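Local coordinates for protein chromatin structure-remodeling complex subunit RSC2 (Saccharomyces cerevisiae, PDB 4BB7) that serves in the RSC chromatin-remodelling complex, which moves nucleosomes and controls transcription, and binds histone H3 through the BAH domain contained in this fragment, at residues A64-R69 and R93-S98; C128-N133 and L217-T222; S135-N140 and V189-M194. One frame throughout, in Å; residues are numbered along the deposited sequence.

Interaction 1 of 3, residues A64-R69 and R93-S98; sequences ACWYYR and RDHLVS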
ATOM      1  N   ALA A  64       6.515   4.405  -6.454  1.00 30.47           N
ATOM      2  CA  ALA A  64       7.255   5.582  -6.894  1.00 26.90           C
ATOM      3  C   ALA A  64       7.301   6.677  -5.828  1.00 29.70           C
ATOM      4  O   ALA A  64       6.345   6.868  -5.076  1.00 25.10           O
ATOM      5  CB  ALA A  64       6.661   6.121  -8.186  1.00 27.72           C
ATOM      6  N   CYS A  65       8.427   7.384  -5.764  1.00 32.44           N
ATOM      7  CA  CYS A  65       8.548   8.560  -4.914  1.00 25.14           C
ATOM      8  C   CYS A  65       8.127   9.797  -5.699  1.00 32.89           C
ATOM      9  O   CYS A  65       8.759  10.156  -6.694  1.00 30.33           O
ATOM     10  CB  CYS A  65       9.980   8.725  -4.406  1.00 30.47           C
ATOM     11  SG  CYS A  65      10.206  10.117  -3.253  1.00 38.75           S
ATOM     12  N   TRP A  66       7.057  10.444  -5.247  1.00 29.61           N
ATOM     13  CA  TRP A  66       6.506  11.596  -5.950  1.00 28.88           C
ATOM     14  C   TRP A  66       7.405  12.820  -5.875  1.00 26.36           C
ATOM     15  O   TRP A  66       8.100  13.038  -4.884  1.00 29.11           O
ATOM     16  CB  TRP A  66       5.117  11.946  -5.408  1.00 25.79           C
ATOM     17  CG  TRP A  66       4.039  10.995  -5.835  1.00 27.48           C
ATOM     18  CD1 TRP A  66       4.164   9.953  -6.706  1.00 34.37           C
ATOM     19  CD2 TRP A  66       2.672  11.001  -5.409  1.00 31.89           C
ATOM     20  NE1 TRP A  66       2.958   9.308  -6.850  1.00 34.40           N
ATOM     21  CE2 TRP A  66       2.025   9.933  -6.065  1.00 32.94           C
ATOM     22  CE3 TRP A  66       1.931  11.807  -4.538  1.00 27.31           C
ATOM     23  CZ2 TRP A  66       0.674   9.649  -5.878  1.00 32.67           C
ATOM     24  CZ3 TRP A  66       0.588  11.525  -4.356  1.00 33.62           C
ATOM     25  CH2 TRP A  66      -0.026  10.454  -5.023  1.00 36.72           C
ATOM     26  N   TYR A  67       7.385  13.610  -6.942  1.00 24.90           N
ATOM     27  CA  TYR A  67       8.051  14.903  -6.976  1.00 26.73           C
ATOM     28  C   TYR A  67       7.048  15.947  -7.451  1.00 26.08           C
ATOM     29  O   TYR A  67       6.503  15.836  -8.547  1.00 24.95           O
ATOM     30  CB  TYR A  67       9.259  14.868  -7.915  1.00 23.25           C
ATOM     31  CG  TYR A  67      10.440  14.094  -7.377  1.00 26.07           C
ATOM     32  CD1 TYR A  67      10.345  12.731  -7.115  1.00 31.15           C
ATOM     33  CD2 TYR A  67      11.659  14.720  -7.152  1.00 31.40           C
ATOM     34  CE1 TYR A  67      11.424  12.016  -6.629  1.00 25.61           C
ATOM     35  CE2 TYR A  67      12.747  14.012  -6.669  1.00 32.45           C
ATOM     36  CZ  TYR A  67      12.621  12.663  -6.409  1.00 29.73           C
ATOM     37  OH  TYR A  67      13.699  11.961  -5.930  1.00 33.28           O
ATOM     38  N   TYR A  68       6.799  16.952  -6.621  1.00 25.84           N
ATOM     39  CA  TYR A  68       5.798  17.967  -6.933  1.00 27.68           C
ATOM     40  C   TYR A  68       6.309  19.005  -7.926  1.00 27.20           C
ATOM     41  O   TYR A  68       7.513  19.233  -8.042  1.00 26.79           O
ATOM     42  CB  TYR A  68       5.331  18.675  -5.658  1.00 23.82           C
ATOM     43  CG  TYR A  68       4.455  17.834  -4.757  1.00 25.94           C
ATOM     44  CD1 TYR A  68       3.976  16.598  -5.175  1.00 30.55           C
ATOM     45  CD2 TYR A  68       4.094  18.284  -3.495  1.00 22.06           C
ATOM     46  CE1 TYR A  68       3.167  15.829  -4.354  1.00 30.54           C
ATOM     47  CE2 TYR A  68       3.287  17.523  -2.667  1.00 29.07           C
ATOM     48  CZ  TYR A  68       2.828  16.296  -3.099  1.00 33.00           C
ATOM     49  OH  TYR A  68       2.026  15.537  -2.277  1.00 30.29           O
ATOM     50  N   ARG A  69       5.382  19.624  -8.648  1.00 25.87           N
ATOM     51  CA  ARG A  69       5.697  20.798  -9.444  1.00 25.72           C
ATOM     52  C   ARG A  69       5.347  22.005  -8.583  1.00 27.25           C
ATOM     53  O   ARG A  69       4.596  21.874  -7.617  1.00 22.14           O
ATOM     54  CB  ARG A  69       4.881  20.817 -10.734  1.00 24.69           C
ATOM     55  CG  ARG A  69       4.945  19.538 -11.551  1.00 28.06           C
ATOM     56  CD  ARG A  69       4.047  19.657 -12.771  1.00 37.53           C
ATOM     57  NE  ARG A  69       3.923  18.406 -13.513  1.00 38.19           N
ATOM     58  CZ  ARG A  69       4.540  18.153 -14.663  1.00 32.55           C
ATOM     59  NH1 ARG A  69       5.335  19.064 -15.206  1.00 28.12           N
ATOM     60  NH2 ARG A  69       4.361  16.990 -15.270  1.00 31.29           N
ATOM     61  N   ARG A  93       4.224   6.196  -3.129  1.00 24.42           N
ATOM     62  CA  ARG A  93       2.905   5.654  -3.434  1.00 25.26           C
ATOM     63  C   ARG A  93       2.969   4.443  -4.355  1.00 24.73           C
ATOM     64  O   ARG A  93       3.902   4.297  -5.142  1.00 27.99           O
ATOM     65  CB  ARG A  93       2.026   6.734  -4.071  1.00 32.59           C
ATOM     66  CG  ARG A  93       1.602   7.851  -3.128  1.00 31.88           C
ATOM     67  CD  ARG A  93       0.736   7.314  -1.998  1.00 31.45           C
ATOM     68  NE  ARG A  93       0.100   8.383  -1.237  1.00 36.09           N
ATOM     69  CZ  ARG A  93      -1.159   8.774  -1.406  1.00 38.35           C
ATOM     70  NH1 ARG A  93      -1.927   8.181  -2.308  1.00 41.65           N
ATOM     71  NH2 ARG A  93      -1.652   9.756  -0.668  1.00 47.55           N
ATOM     72  N   ASP A  94       1.964   3.581  -4.251  1.00 28.49           N
ATOM     73  CA  ASP A  94       1.844   2.418  -5.121  1.00 27.51           C
ATOM     74  C   ASP A  94       0.932   2.727  -6.304  1.00 29.50           C
ATOM     75  O   ASP A  94      -0.140   3.308  -6.132  1.00 29.14           O
ATOM     76  CB  ASP A  94       1.288   1.221  -4.347  1.00 26.90           C
ATOM     77  CG  ASP A  94       2.231   0.737  -3.260  1.00 33.29           C
ATOM     78  OD1 ASP A  94       3.427   1.094  -3.303  1.00 35.01           O
ATOM     79  OD2 ASP A  94       1.777  -0.011  -2.368  1.00 34.79           O
ATOM     80  N   HIS A  95       1.362   2.340  -7.502  1.00 22.07           N
ATOM     81  CA  HIS A  95       0.542   2.501  -8.693  1.00 23.15           C
ATOM     82  C   HIS A  95       0.411   1.187  -9.457  1.00 29.60           C
ATOM     83  O   HIS A  95       1.285   0.322  -9.379  1.00 32.88           O
ATOM     84  CB  HIS A  95       1.157   3.532  -9.637  1.00 26.52           C
ATOM     85  CG  HIS A  95       1.326   4.893  -9.040  1.00 27.82           C
ATOM     86  ND1 HIS A  95       0.548   5.968  -9.413  1.00 24.73           N
ATOM     87  CD2 HIS A  95       2.209   5.365  -8.127  1.00 27.87           C
ATOM     88  CE1 HIS A  95       0.932   7.040  -8.742  1.00 29.38           C
ATOM     89  NE2 HIS A  95       1.940   6.701  -7.956  1.00 26.00           N
ATOM     90  N   LEU A  96      -0.684   1.044 -10.197  1.00 27.03           N
ATOM     91  CA  LEU A  96      -0.768   0.031 -11.239  1.00 27.92           C
ATOM     92  C   LEU A  96       0.145   0.487 -12.372  1.00 31.80           C
ATOM     93  O   LEU A  96       0.076   1.643 -12.788  1.00 27.81           O
ATOM     94  CB  LEU A  96      -2.204  -0.097 -11.751  1.00 30.53           C
ATOM     95  CG  LEU A  96      -3.264  -0.544 -10.741  1.00 34.77           C
ATOM     96  CD1 LEU A  96      -4.663  -0.460 -11.334  1.00 25.06           C
ATOM     97  CD2 LEU A  96      -2.972  -1.957 -10.261  1.00 31.70           C
ATOM     98  N   VAL A  97       1.000  -0.405 -12.865  1.00 32.48           N
ATOM     99  CA  VAL A  97       1.963  -0.030 -13.902  1.00 29.97           C
ATOM    100  C   VAL A  97       1.273   0.506 -15.156  1.00 30.97           C
ATOM    101  O   VAL A  97       1.903   1.134 -16.012  1.00 29.30           O
ATOM    102  CB  VAL A  97       2.911  -1.190 -14.271  1.00 27.39           C
ATOM    103  CG1 VAL A  97       3.654  -1.679 -13.037  1.00 29.54           C
ATOM    104  CG2 VAL A  97       2.143  -2.321 -14.925  1.00 36.04           C
ATOM    105  N   SER A  98      -0.029   0.268 -15.252  1.00 30.90           N
ATOM    106  CA  SER A  98      -0.821   0.830 -16.336  1.00 36.35           C
ATOM    107  C   SER A  98      -0.901   2.359 -16.237  1.00 31.91           C
ATOM    108  O   SER A  98      -1.275   3.031 -17.198  1.00 33.42           O
ATOM    109  CB  SER A  98      -2.219   0.210 -16.345  1.00 30.86           C
ATOM    110  OG  SER A  98      -2.739   0.129 -15.029  1.00 41.57           O
TER
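Ala64 and Arg93 form an antiparallel hydrogen-bonded pair where strands 60-68 and 87-96 meet, their CA atoms 5.6 Å apart, but the short segments 64-68 and 93-96 diverge, with N-to-C directions at 107°. These are neighbouring strands of the mixed sheet of the BAH domain, whose fold is related to SH3, and 87-96 is its outermost strand on this side. Two backbone bonds close the pair: Ala64 N reaches Arg93 O at 2.9 Å, and Arg93 N reaches Ala64 O at 3.0 Å. Trp66, further along its strand, is buried and turns its indole back toward the other strand; CG lies anti to the carbonyl carbon (chi1 -74°), which sets one face of the six-membered ring against Arg93. The arginine lays its aliphatic part over that face in a CH-pi contact, Arg93 CG lying 3.6 Å from the centroid of the Trp66 six-membered ring. A bend at chi2 then brings the guanidinium round so that one of its faces, near the rim, receives Trp66 CH2, 4.0 Å from Arg93 NH1. There its NH1 bonds Pro197 O and its NE bonds Gln91 OE1, so the loop around Pro197 is tied to this edge. His95 meets the indole at its edge instead, the two rings rim to rim with planes at 57°. The Trp66 NE1 proton is spent on His95 NE2, at 3.0 Å and nearly in the plane of both rings.

Interaction 2 of 3, residues C128-N133 and L217-T222; sequences CEFRYN and LGEYAT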
ATOM      1  N   CYS A 128      15.890  19.171 -10.068  1.00 28.08           N
ATOM      2  CA  CYS A 128      15.529  19.256  -8.661  1.00 26.64           C
ATOM      3  C   CYS A 128      16.690  19.788  -7.830  1.00 26.57           C
ATOM      4  O   CYS A 128      17.806  19.263  -7.879  1.00 26.44           O
ATOM      5  CB  CYS A 128      15.074  17.891  -8.134  1.00 24.86           C
ATOM      6  SG  CYS A 128      14.761  17.831  -6.349  1.00 26.49           S
ATOM      7  N   GLU A 129      16.417  20.843  -7.076  1.00 26.78           N
ATOM      8  CA  GLU A 129      17.380  21.366  -6.120  1.00 32.25           C
ATOM      9  C   GLU A 129      16.883  21.148  -4.693  1.00 27.35           C
ATOM     10  O   GLU A 129      17.647  20.754  -3.813  1.00 28.43           O
ATOM     11  CB  GLU A 129      17.625  22.853  -6.363  1.00 24.10           C
ATOM     12  CG  GLU A 129      18.702  23.438  -5.475  1.00 28.50           C
ATOM     13  CD  GLU A 129      18.860  24.928  -5.667  1.00 31.16           C
ATOM     14  OE1 GLU A 129      17.977  25.532  -6.307  1.00 38.88           O
ATOM     15  OE2 GLU A 129      19.863  25.495  -5.180  1.00 32.49           O
ATOM     16  N   PHE A 130      15.593  21.396  -4.480  1.00 26.98           N
ATOM     17  CA  PHE A 130      15.005  21.358  -3.144  1.00 28.30           C
ATOM     18  C   PHE A 130      14.112  20.143  -2.906  1.00 28.60           C
ATOM     19  O   PHE A 130      13.444  19.657  -3.817  1.00 31.38           O
ATOM     20  CB  PHE A 130      14.181  22.624  -2.899  1.00 23.31           C
ATOM     21  CG  PHE A 130      14.961  23.894  -3.055  1.00 28.40           C
ATOM     22  CD1 PHE A 130      15.657  24.431  -1.981  1.00 26.39           C
ATOM     23  CD2 PHE A 130      15.000  24.552  -4.273  1.00 26.60           C
ATOM     24  CE1 PHE A 130      16.377  25.599  -2.121  1.00 28.66           C
ATOM     25  CE2 PHE A 130      15.717  25.721  -4.420  1.00 31.21           C
ATOM     26  CZ  PHE A 130      16.409  26.247  -3.340  1.00 33.64           C
ATOM     27  N   ARG A 131      14.104  19.663  -1.669  1.00 29.42           N
ATOM     28  CA  ARG A 131      13.083  18.725  -1.224  1.00 27.90           C
ATOM     29  C   ARG A 131      12.006  19.507  -0.478  1.00 27.73           C
ATOM     30  O   ARG A 131      12.269  20.588   0.056  1.00 25.81           O
ATOM     31  CB  ARG A 131      13.679  17.622  -0.344  1.00 27.54           C
ATOM     32  CG  ARG A 131      14.546  18.113   0.803  1.00 37.12           C
ATOM     33  CD  ARG A 131      15.042  16.937   1.642  1.00 45.30           C
ATOM     34  NE  ARG A 131      15.968  17.342   2.698  1.00 38.65           N
ATOM     35  CZ  ARG A 131      15.601  17.661   3.934  1.00 41.82           C
ATOM     36  NH1 ARG A 131      14.318  17.631   4.278  1.00 40.70           N
ATOM     37  NH2 ARG A 131      16.515  18.015   4.829  1.00 42.84           N
ATOM     38  N   TYR A 132      10.795  18.961  -0.451  1.00 29.33           N
ATOM     39  CA  TYR A 132       9.636  19.680   0.064  1.00 29.13           C
ATOM     40  C   TYR A 132       9.050  19.037   1.321  1.00 30.78           C
ATOM     41  O   TYR A 132       8.626  17.881   1.305  1.00 32.42           O
ATOM     42  CB  TYR A 132       8.573  19.779  -1.034  1.00 28.68           C
ATOM     43  CG  TYR A 132       7.281  20.454  -0.631  1.00 26.71           C
ATOM     44  CD1 TYR A 132       7.254  21.798  -0.285  1.00 26.83           C
ATOM     45  CD2 TYR A 132       6.078  19.754  -0.633  1.00 31.79           C
ATOM     46  CE1 TYR A 132       6.070  22.422   0.070  1.00 27.97           C
ATOM     47  CE2 TYR A 132       4.890  20.368  -0.283  1.00 30.09           C
ATOM     48  CZ  TYR A 132       4.892  21.705   0.070  1.00 31.08           C
ATOM     49  OH  TYR A 132       3.714  22.325   0.420  1.00 30.16           O
ATOM     50  N   ASN A 133       9.036  19.800   2.410  1.00 27.83           N
ATOM     51  CA  ASN A 133       8.407  19.373   3.655  1.00 30.37           C
ATOM     52  C   ASN A 133       6.903  19.643   3.612  1.00 28.87           C
ATOM     53  O   ASN A 133       6.472  20.793   3.665  1.00 32.35           O
ATOM     54  CB  ASN A 133       9.047  20.113   4.835  1.00 31.91           C
ATOM     55  CG  ASN A 133       8.430  19.741   6.179  1.00 34.18           C
ATOM     56  OD1 ASN A 133       7.310  19.236   6.253  1.00 33.06           O
ATOM     57  ND2 ASN A 133       9.164  20.010   7.252  1.00 27.11           N
ATOM     58  N   LEU A 217      20.728  30.912  -2.384  1.00 34.32           N
ATOM     59  CA  LEU A 217      20.241  29.973  -3.388  1.00 32.69           C
ATOM     60  C   LEU A 217      19.413  30.669  -4.463  1.00 30.91           C
ATOM     61  O   LEU A 217      18.991  30.043  -5.438  1.00 27.75           O
ATOM     62  CB  LEU A 217      19.414  28.876  -2.722  1.00 30.27           C
ATOM     63  CG  LEU A 217      20.077  28.194  -1.527  1.00 32.20           C
ATOM     64  CD1 LEU A 217      19.218  27.043  -1.038  1.00 32.43           C
ATOM     65  CD2 LEU A 217      21.465  27.706  -1.892  1.00 28.20           C
ATOM     66  N   GLY A 218      19.189  31.967  -4.280  1.00 38.00           N
ATOM     67  CA  GLY A 218      18.331  32.731  -5.169  1.00 36.51           C
ATOM     68  C   GLY A 218      16.903  32.219  -5.124  1.00 32.51           C
ATOM     69  O   GLY A 218      16.325  31.869  -6.154  1.00 25.32           O
ATOM     70  N   GLU A 219      16.331  32.171  -3.925  1.00 30.17           N
ATOM     71  CA  GLU A 219      15.007  31.587  -3.740  1.00 32.95           C
ATOM     72  C   GLU A 219      13.880  32.585  -3.990  1.00 31.48           C
ATOM     73  O   GLU A 219      12.814  32.213  -4.494  1.00 26.98           O
ATOM     74  CB  GLU A 219      14.872  30.974  -2.339  1.00 22.63           C
ATOM     75  CG  GLU A 219      15.931  29.929  -2.021  1.00 27.93           C
ATOM     76  CD  GLU A 219      15.679  29.217  -0.704  1.00 30.24           C
ATOM     77  OE1 GLU A 219      14.690  28.462  -0.618  1.00 31.50           O
ATOM     78  OE2 GLU A 219      16.473  29.405   0.243  1.00 24.19           O
ATOM     79  N   TYR A 220      14.124  33.851  -3.653  1.00 26.00           N
ATOM     80  CA  TYR A 220      13.059  34.849  -3.639  1.00 26.62           C
ATOM     81  C   TYR A 220      13.359  36.096  -4.474  1.00 28.67           C
ATOM     82  O   TYR A 220      14.501  36.550  -4.554  1.00 33.50           O
ATOM     83  CB  TYR A 220      12.719  35.229  -2.195  1.00 29.35           C
ATOM     84  CG  TYR A 220      12.537  34.024  -1.299  1.00 29.82           C
ATOM     85  CD1 TYR A 220      11.411  33.218  -1.417  1.00 23.12           C
ATOM     86  CD2 TYR A 220      13.492  33.683  -0.345  1.00 28.35           C
ATOM     87  CE1 TYR A 220      11.237  32.114  -0.611  1.00 26.48           C
ATOM     88  CE2 TYR A 220      13.322  32.574   0.474  1.00 26.00           C
ATOM     89  CZ  TYR A 220      12.189  31.793   0.331  1.00 27.96           C
ATOM     90  OH  TYR A 220      11.998  30.685   1.126  1.00 27.93           O
ATOM     91  N   ALA A 221      12.313  36.641  -5.088  1.00 31.61           N
ATOM     92  CA  ALA A 221      12.440  37.751  -6.027  1.00 32.95           C
ATOM     93  C   ALA A 221      12.662  39.100  -5.339  1.00 31.82           C
ATOM     94  O   ALA A 221      13.002  40.086  -5.991  1.00 30.83           O
ATOM     95  CB  ALA A 221      11.210  37.816  -6.927  1.00 21.46           C
ATOM     96  N   THR A 222      12.473  39.136  -4.025  1.00 26.81           N
ATOM     97  CA  THR A 222      12.525  40.386  -3.279  1.00 25.58           C
ATOM     98  C   THR A 222      13.814  40.525  -2.483  1.00 30.00           C
ATOM     99  O   THR A 222      14.026  41.527  -1.802  1.00 29.97           O
ATOM    100  CB  THR A 222      11.341  40.498  -2.314  1.00 25.13           C
ATOM    101  OG1 THR A 222      11.351  39.379  -1.420  1.00 29.21           O
ATOM    102  CG2 THR A 222      10.032  40.503  -3.081  1.00 30.12           C
TER
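Glu129 has both carboxylate oxygens held, OE2 by a salt bridge to Lys141 NZ and OE1 by the hydroxyl of Tyr82, and it sets OE2 4.2 Å from Leu217 CB. Phe130 follows it in the chain and carries most of the remaining contact. Its ring meets Leu217 at the edge: the methyl CD1 lies near the ring plane, 3.4 Å from Phe130 CE1. With CG anti to the carbonyl carbon (chi1 -50°) and CD1 anti to CA, Leu217 stretches this methyl out to the aromatic rim. Glu129 CG rests over the rim of one face of the same phenyl ring, 3.9 Å above its plane. Phe130 belongs to the antiparallel pair of strands 130-133 and 138-141 within the BAH family region, and there it also touches Phe139; segment 217-222 is part of the long loop between strands 206-207 and 230-231, which here comes to lie against that pair. Glu219 approaches the ring obliquely, its carboxylate only 20° from parallel to the ring, with OE1 3.6 Å from Phe130 CE1. That oxygen is salt-bridged to Arg79 NH1, which probably holds the carboxylate in place beside the ring. With an alanine at Glu219, Arg79 would probably lose this counter-charge and Phe130 the cover at its CE1 and CZ corner. The methylene Glu219 CG completes that cover, 3.9 Å from Phe130 CZ.

Interaction 3 of 3, residues S135-N140 and V189-M194; sequences SDKIFN and VPEPTM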
ATOM      1  N   SER A 135       4.682  18.900   5.831  1.00 32.95           N
ATOM      2  CA  SER A 135       4.116  19.186   7.139  1.00 30.03           C
ATOM      3  C   SER A 135       4.265  20.662   7.508  1.00 31.19           C
ATOM      4  O   SER A 135       3.304  21.308   7.921  1.00 30.81           O
ATOM      5  CB  SER A 135       4.765  18.296   8.197  1.00 32.86           C
ATOM      6  OG  SER A 135       4.593  16.926   7.871  1.00 36.47           O
ATOM      7  N   ASP A 136       5.468  21.198   7.339  1.00 34.65           N
ATOM      8  CA  ASP A 136       5.737  22.584   7.706  1.00 29.31           C
ATOM      9  C   ASP A 136       5.824  23.497   6.481  1.00 29.71           C
ATOM     10  O   ASP A 136       5.947  24.717   6.612  1.00 24.96           O
ATOM     11  CB  ASP A 136       7.025  22.662   8.522  1.00 21.38           C
ATOM     12  CG  ASP A 136       7.048  21.664   9.665  1.00 33.24           C
ATOM     13  OD1 ASP A 136       6.409  21.933  10.707  1.00 38.16           O
ATOM     14  OD2 ASP A 136       7.706  20.610   9.523  1.00 31.41           O
ATOM     15  N   LYS A 137       5.753  22.896   5.297  1.00 26.36           N
ATOM     16  CA  LYS A 137       5.874  23.635   4.046  1.00 23.89           C
ATOM     17  C   LYS A 137       7.240  24.310   3.945  1.00 26.79           C
ATOM     18  O   LYS A 137       7.346  25.487   3.602  1.00 23.42           O
ATOM     19  CB  LYS A 137       4.747  24.662   3.911  1.00 29.70           C
ATOM     20  CG  LYS A 137       3.361  24.105   4.228  1.00 28.93           C
ATOM     21  CD  LYS A 137       3.087  22.826   3.456  1.00 25.54           C
ATOM     22  CE  LYS A 137       1.667  22.338   3.684  1.00 30.64           C
ATOM     23  NZ  LYS A 137       1.379  22.103   5.126  1.00 34.46           N
ATOM     24  N   ILE A 138       8.283  23.547   4.252  1.00 29.16           N
ATOM     25  CA  ILE A 138       9.654  24.031   4.191  1.00 25.47           C
ATOM     26  C   ILE A 138      10.373  23.447   2.983  1.00 26.79           C
ATOM     27  O   ILE A 138      10.238  22.264   2.688  1.00 26.93           O
ATOM     28  CB  ILE A 138      10.444  23.616   5.449  1.00 22.56           C
ATOM     29  CG1 ILE A 138       9.894  24.321   6.687  1.00 23.56           C
ATOM     30  CG2 ILE A 138      11.921  23.926   5.280  1.00 26.36           C
ATOM     31  CD1 ILE A 138       9.977  25.829   6.611  1.00 30.10           C
ATOM     32  N   PHE A 139      11.133  24.283   2.285  1.00 26.69           N
ATOM     33  CA  PHE A 139      12.009  23.805   1.227  1.00 29.58           C
ATOM     34  C   PHE A 139      13.421  23.675   1.791  1.00 26.81           C
ATOM     35  O   PHE A 139      13.946  24.619   2.370  1.00 22.76           O
ATOM     36  CB  PHE A 139      12.020  24.778   0.044  1.00 26.42           C
ATOM     37  CG  PHE A 139      10.714  24.859  -0.712  1.00 28.12           C
ATOM     38  CD1 PHE A 139       9.649  25.589  -0.213  1.00 26.92           C
ATOM     39  CD2 PHE A 139      10.569  24.232  -1.941  1.00 29.95           C
ATOM     40  CE1 PHE A 139       8.455  25.673  -0.912  1.00 23.71           C
ATOM     41  CE2 PHE A 139       9.377  24.315  -2.646  1.00 27.13           C
ATOM     42  CZ  PHE A 139       8.321  25.037  -2.128  1.00 24.01           C
ATOM     43  N   ASN A 140      14.029  22.504   1.625  1.00 26.90           N
ATOM     44  CA  ASN A 140      15.403  22.279   2.068  1.00 24.82           C
ATOM     45  C   ASN A 140      16.308  21.854   0.920  1.00 26.53           C
ATOM     46  O   ASN A 140      16.023  20.878   0.228  1.00 29.50           O
ATOM     47  CB  ASN A 140      15.450  21.223   3.175  1.00 28.37           C
ATOM     48  CG  ASN A 140      14.846  21.713   4.478  1.00 32.64           C
ATOM     49  OD1 ASN A 140      13.889  21.132   4.987  1.00 30.20           O
ATOM     50  ND2 ASN A 140      15.405  22.793   5.024  1.00 35.20           N
ATOM     51  N   VAL A 189       0.842  30.151   7.461  1.00 33.92           N
ATOM     52  CA  VAL A 189       1.072  29.357   6.265  1.00 33.13           C
ATOM     53  C   VAL A 189      -0.190  28.584   5.931  1.00 28.06           C
ATOM     54  O   VAL A 189      -0.684  27.818   6.757  1.00 34.15           O
ATOM     55  CB  VAL A 189       2.219  28.357   6.470  1.00 31.19           C
ATOM     56  CG1 VAL A 189       2.556  27.666   5.151  1.00 29.12           C
ATOM     57  CG2 VAL A 189       3.439  29.066   7.040  1.00 30.87           C
ATOM     58  N   PRO A 190      -0.713  28.781   4.713  1.00 26.48           N
ATOM     59  CA  PRO A 190      -1.966  28.176   4.249  1.00 25.48           C
ATOM     60  C   PRO A 190      -1.790  26.716   3.847  1.00 29.37           C
ATOM     61  O   PRO A 190      -0.664  26.251   3.673  1.00 31.16           O
ATOM     62  CB  PRO A 190      -2.309  29.014   3.018  1.00 22.49           C
ATOM     63  CG  PRO A 190      -0.979  29.402   2.471  1.00 25.16           C
ATOM     64  CD  PRO A 190      -0.084  29.613   3.670  1.00 30.40           C
ATOM     65  N   GLU A 191      -2.903  26.005   3.696  1.00 33.71           N
ATOM     66  CA  GLU A 191      -2.871  24.600   3.310  1.00 29.90           C
ATOM     67  C   GLU A 191      -3.204  24.439   1.830  1.00 28.68           C
ATOM     68  O   GLU A 191      -3.966  25.227   1.268  1.00 30.61           O
ATOM     69  CB  GLU A 191      -3.860  23.795   4.159  1.00 35.12           C
ATOM     70  CG  GLU A 191      -3.576  23.827   5.655  1.00 32.37           C
ATOM     71  CD  GLU A 191      -2.432  22.911   6.054  1.00 43.22           C
ATOM     72  OE1 GLU A 191      -2.399  21.758   5.571  1.00 40.43           O
ATOM     73  OE2 GLU A 191      -1.567  23.343   6.847  1.00 43.82           O
ATOM     74  N   PRO A 192      -2.634  23.411   1.189  1.00 30.76           N
ATOM     75  CA  PRO A 192      -2.970  23.148  -0.212  1.00 28.63           C
ATOM     76  C   PRO A 192      -4.374  22.568  -0.309  1.00 31.91           C
ATOM     77  O   PRO A 192      -4.932  22.136   0.699  1.00 26.54           O
ATOM     78  CB  PRO A 192      -1.953  22.077  -0.608  1.00 28.94           C
ATOM     79  CG  PRO A 192      -1.703  21.334   0.663  1.00 17.41           C
ATOM     80  CD  PRO A 192      -1.712  22.400   1.735  1.00 30.17           C
ATOM     81  N   THR A 193      -4.947  22.548  -1.504  1.00 31.02           N
ATOM     82  CA  THR A 193      -6.226  21.879  -1.662  1.00 36.30           C
ATOM     83  C   THR A 193      -6.030  20.541  -2.354  1.00 32.33           C
ATOM     84  O   THR A 193      -5.275  20.430  -3.320  1.00 27.70           O
ATOM     85  CB  THR A 193      -7.264  22.737  -2.400  1.00 34.44           C
ATOM     86  OG1 THR A 193      -8.489  22.000  -2.516  1.00 40.42           O
ATOM     87  CG2 THR A 193      -6.768  23.106  -3.774  1.00 30.68           C
ATOM     88  N   MET A 194      -6.702  19.523  -1.835  1.00 32.85           N
ATOM     89  CA  MET A 194      -6.544  18.175  -2.346  1.00 33.68           C
ATOM     90  C   MET A 194      -7.676  17.854  -3.298  1.00 33.90           C
ATOM     91  O   MET A 194      -8.835  18.161  -3.024  1.00 41.46           O
ATOM     92  CB  MET A 194      -6.531  17.161  -1.199  1.00 34.96           C
ATOM     93  CG  MET A 194      -5.633  17.551  -0.036  1.00 38.52           C
ATOM     94  SD  MET A 194      -3.938  17.925  -0.535  1.00 49.45           S
ATOM     95  CE  MET A 194      -3.395  16.330  -1.141  1.00 42.91           C
TER
HETATM   96  O   HOH W   1       1.253  24.182   6.797  1.00 29.78           O
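The turn of the beta hairpin formed by strands 130-133 and 138-141 contains a G1 bulge, in which Lys137 and Ile138 both face Asn133, and Lys137 reaches from it to the extended loop segment 189-194. Its backbone is left-handed (phi 62°, psi 47°), as is usual for the first bulge position. The buried lysine runs across the loop and touches three of its residues in turn. Near its root, Lys137 CG lies 3.8 Å from Val189 CG1, the methyl branch directed toward it; further out, Lys137 CE lies 3.9 Å from Pro192 CD, and the same proline also touches Val74. The chain bends at chi2 and again at chi4 (-58°), which turns the ammonium toward the carbonyl of Glu134, its hydrogen-bond acceptor just before the segment; a second, weak bond goes to Ser135 O. Toward Glu191 the direct salt bridge is long, Lys137 NZ to Glu191 OE2 measuring 3.6 Å, and the two side chains cross at about a right angle. A water bridges the same two groups: it accepts from Lys137 NZ at 2.7 Å and donates to Glu191 OE2 at 2.9 Å.

Interactions 2 and 3 share the small hairpin: strand 130-133 pairs with 138-141, with Asn133 N 2.8 Å from Ile138 O and Arg131 N 3.0 Å from Asn140 O, both probable hydrogen bonds. Their centres are about 14 Å apart, and interaction 3 is nested within the chain loop that interaction 2 closes; the loops before and after strand 206-207 each lie against the one hairpin. Interaction 1 closes earlier in the chain, in the larger sheet, its centre about 23 Å from that of interaction 2 and about 20 Å from that of interaction 3. Tyr68 and Tyr132 join sheet to hairpin, Tyr68 CD2 packing 3.8 Å from Tyr132 CD2.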